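Local structure of adenine phosphoribosyltransferase, putative (Trypanosoma brucei brucei, 5VN4) at residues His45-Pro48 against Arg49-Glu52. The protein probably catalyses the purine-salvage reaction that joins adenine to 5-phospho-alpha-D-ribose 1-diphosphate, giving AMP and diphosphate, and works as a homodimer. Numbering follows the deposited sequence. Where two conformers were deposited one is given.
With ADE (adenine), chain C.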
ATOM      1  N   HIS A  45       2.087  18.596  -2.059  1.00 15.77           N
ATOM      2  CA  HIS A  45       2.922  19.195  -1.014  1.00 18.19           C
ATOM      3  C   HIS A  45       3.986  20.074  -1.646  1.00 18.54           C
ATOM      4  O   HIS A  45       4.708  19.612  -2.533  1.00 16.89           O
ATOM      5  CB  HIS A  45       3.610  18.104  -0.201  1.00 19.89           C
ATOM      6  CG  HIS A  45       2.652  17.179   0.468  1.00 20.63           C
ATOM      7  ND1 HIS A  45       1.846  17.576   1.513  1.00 21.92           N
ATOM      8  CD2 HIS A  45       2.342  15.887   0.218  1.00 21.43           C
ATOM      9  CE1 HIS A  45       1.090  16.560   1.889  1.00 22.59           C
ATOM     10  NE2 HIS A  45       1.370  15.524   1.120  1.00 22.10           N
ATOM     11  N   ASP A  46       4.160  21.303  -1.162  0.53 21.14           N
ATOM     12  CA  ASP A  46       4.933  22.262  -1.965  0.53 22.28           C
ATOM     13  C   ASP A  46       6.460  22.221  -1.746  0.53 18.91           C
ATOM     14  O   ASP A  46       7.154  23.233  -1.650  0.53 18.43           O
ATOM     15  CB  ASP A  46       4.302  23.662  -1.950  0.53 26.45           C
ATOM     16  CG  ASP A  46       4.993  24.649  -1.033  0.53 29.25           C
ATOM     17  OD1 ASP A  46       4.698  24.682   0.179  0.53 29.95           O
ATOM     18  OD2 ASP A  46       5.833  25.419  -1.548  0.53 31.77           O
ATOM     19  N   VAL A  47       7.022  21.013  -1.756  1.00 16.05           N
ATOM     20  CA  VAL A  47       8.467  20.839  -1.764  1.00 15.86           C
ATOM     21  C   VAL A  47       8.889  21.234  -3.177  1.00 15.97           C
ATOM     22  O   VAL A  47       8.041  21.282  -4.076  1.00 14.99           O
ATOM     23  CB  VAL A  47       8.841  19.384  -1.442  1.00 16.48           C
ATOM     24  CG1 VAL A  47       8.424  19.030  -0.010  1.00 18.41           C
ATOM     25  CG2 VAL A  47       8.197  18.421  -2.448  1.00 15.69           C
ATOM     26  N   PRO A  48      10.161  21.545  -3.430  1.00 16.91           N
ATOM     27  CA  PRO A  48      10.537  21.939  -4.800  1.00 17.11           C
ATOM     28  C   PRO A  48      10.241  20.875  -5.842  1.00 16.08           C
ATOM     29  O   PRO A  48       9.741  21.188  -6.933  1.00 16.51           O
ATOM     30  CB  PRO A  48      12.041  22.218  -4.686  1.00 19.64           C
ATOM     31  CG  PRO A  48      12.256  22.551  -3.243  1.00 20.84           C
ATOM     32  CD  PRO A  48      11.271  21.724  -2.476  1.00 18.78           C
ATOM     33  N   ARG A  49      10.531  19.615  -5.533  1.00 14.71           N
ATOM     34  CA  ARG A  49      10.417  18.531  -6.511  1.00 14.51           C
ATOM     35  C   ARG A  49       9.774  17.335  -5.815  1.00 14.11           C
ATOM     36  O   ARG A  49      10.418  16.643  -5.020  1.00 15.51           O
ATOM     37  CB  ARG A  49      11.778  18.195  -7.120  1.00 15.78           C
ATOM     38  CG  ARG A  49      12.423  19.414  -7.773  1.00 18.25           C
ATOM     39  CD  ARG A  49      13.570  19.135  -8.753  1.00 21.74           C
ATOM     40  NE  ARG A  49      13.919  20.383  -9.443  1.00 23.43           N
ATOM     41  CZ  ARG A  49      14.634  20.481 -10.560  1.00 24.77           C
ATOM     42  NH1 ARG A  49      15.119  19.401 -11.156  1.00 25.94           N
ATOM     43  NH2 ARG A  49      14.863  21.678 -11.085  1.00 26.54           N
ATOM     44  N   PHE A  50       8.500  17.102  -6.109  1.00 11.56           N
ATOM     45  CA  PHE A  50       7.745  16.014  -5.504  1.00 10.65           C
ATOM     46  C   PHE A  50       7.775  14.801  -6.425  1.00  9.53           C
ATOM     47  O   PHE A  50       7.283  14.863  -7.558  1.00  9.81           O
ATOM     48  CB  PHE A  50       6.302  16.441  -5.243  1.00 11.03           C
ATOM     49  CG  PHE A  50       5.473  15.375  -4.569  1.00 10.70           C
ATOM     50  CD1 PHE A  50       5.460  15.255  -3.188  1.00 12.54           C
ATOM     51  CD2 PHE A  50       4.725  14.480  -5.313  1.00 11.15           C
ATOM     52  CE1 PHE A  50       4.704  14.264  -2.567  1.00 12.74           C
ATOM     53  CE2 PHE A  50       3.968  13.505  -4.700  1.00 10.99           C
ATOM     54  CZ  PHE A  50       3.966  13.385  -3.321  1.00 12.31           C
ATOM     55  N   ALA A  51       8.294  13.689  -5.914  1.00  9.97           N
ATOM     56  CA  ALA A  51       8.493  12.475  -6.708  1.00 10.72           C
ATOM     57  C   ALA A  51       7.280  11.563  -6.534  1.00  9.79           C
ATOM     58  O   ALA A  51       7.160  10.841  -5.539  1.00 11.99           O
ATOM     59  CB  ALA A  51       9.786  11.789  -6.290  1.00 12.68           C
ATOM     60  N   GLU A  52       6.388  11.577  -7.524  1.00  9.63           N
ATOM     61  CA  GLU A  52       5.137  10.826  -7.452  1.00  9.24           C
ATOM     62  C   GLU A  52       5.393   9.326  -7.608  1.00  8.51           C
ATOM     63  O   GLU A  52       5.913   8.868  -8.630  1.00  9.91           O
ATOM     64  CB  GLU A  52       4.189  11.332  -8.542  1.00 10.39           C
ATOM     65  CG  GLU A  52       2.949  10.477  -8.788  1.00 10.90           C
ATOM     66  CD  GLU A  52       2.072  10.328  -7.558  1.00 10.87           C
ATOM     67  OE1 GLU A  52       1.795  11.356  -6.892  1.00 11.38           O
ATOM     68  OE2 GLU A  52       1.664   9.176  -7.265  1.00 12.32           O
TER
HETATM   69  N9  ADE C 301       7.936  12.459   0.775  1.00 16.05           N
HETATM   70  C8  ADE C 301       8.749  13.337   1.423  1.00 15.86           C
HETATM   71  N7  ADE C 301       9.402  14.147   0.618  1.00 15.39           N
HETATM   72  C5  ADE C 301       8.989  13.767  -0.644  1.00 14.40           C
HETATM   73  C6  ADE C 301       9.319  14.240  -1.938  1.00 13.34           C
HETATM   74  N6  ADE C 301      10.186  15.245  -2.173  1.00 14.13           N
HETATM   75  N1  ADE C 301       8.722  13.640  -2.987  1.00 12.69           N
HETATM   76  C2  ADE C 301       7.864  12.637  -2.751  1.00 13.32           C
HETATM   77  N3  ADE C 301       7.473  12.114  -1.590  1.00 13.50           N
HETATM   78  C4  ADE C 301       8.084  12.727  -0.564  1.00 13.23           C
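Pro48 packs against Arg49, and Val47 and His45 against Phe50, as the loop enters strand 50-51. Arg49 CG, anti to its own carbonyl carbon and so beside the backbone N, lies 3.3 Å from Pro48 C before the extended side chain runs away from the loop to Leu217 O and a salt bridge with Asp219. Val47 CG2 lies 3.9 Å from Phe50 CB, near the plane of the aromatic ring, and the same methyl comes within 3.8 Å of N6 of the bound adenine. His45 presents the CD2 edge of its imidazole to Phe50 CE1 at 4.0 Å, while its ring stacks with that of Tyr129. With CG anti to the backbone N (chi1 -178°), Phe50 lays one face of its ring against the adenine, offset toward the rim, with CE1 3.6 Å from adenine C2. The backbone reads the base: adenine N6 donates to Arg49 O (3.2 Å), and Ala51 N donates almost straight to adenine N1 (3.0 Å, 169°). This stretch therefore forms one wall of the adenine pocket, where the Phe50 ring, nearly parallel to the purine, covers one of its faces. The paired backbone bonds match the 6-amino group and an unprotonated N1, a pattern that would favour adenine over a 6-oxopurine.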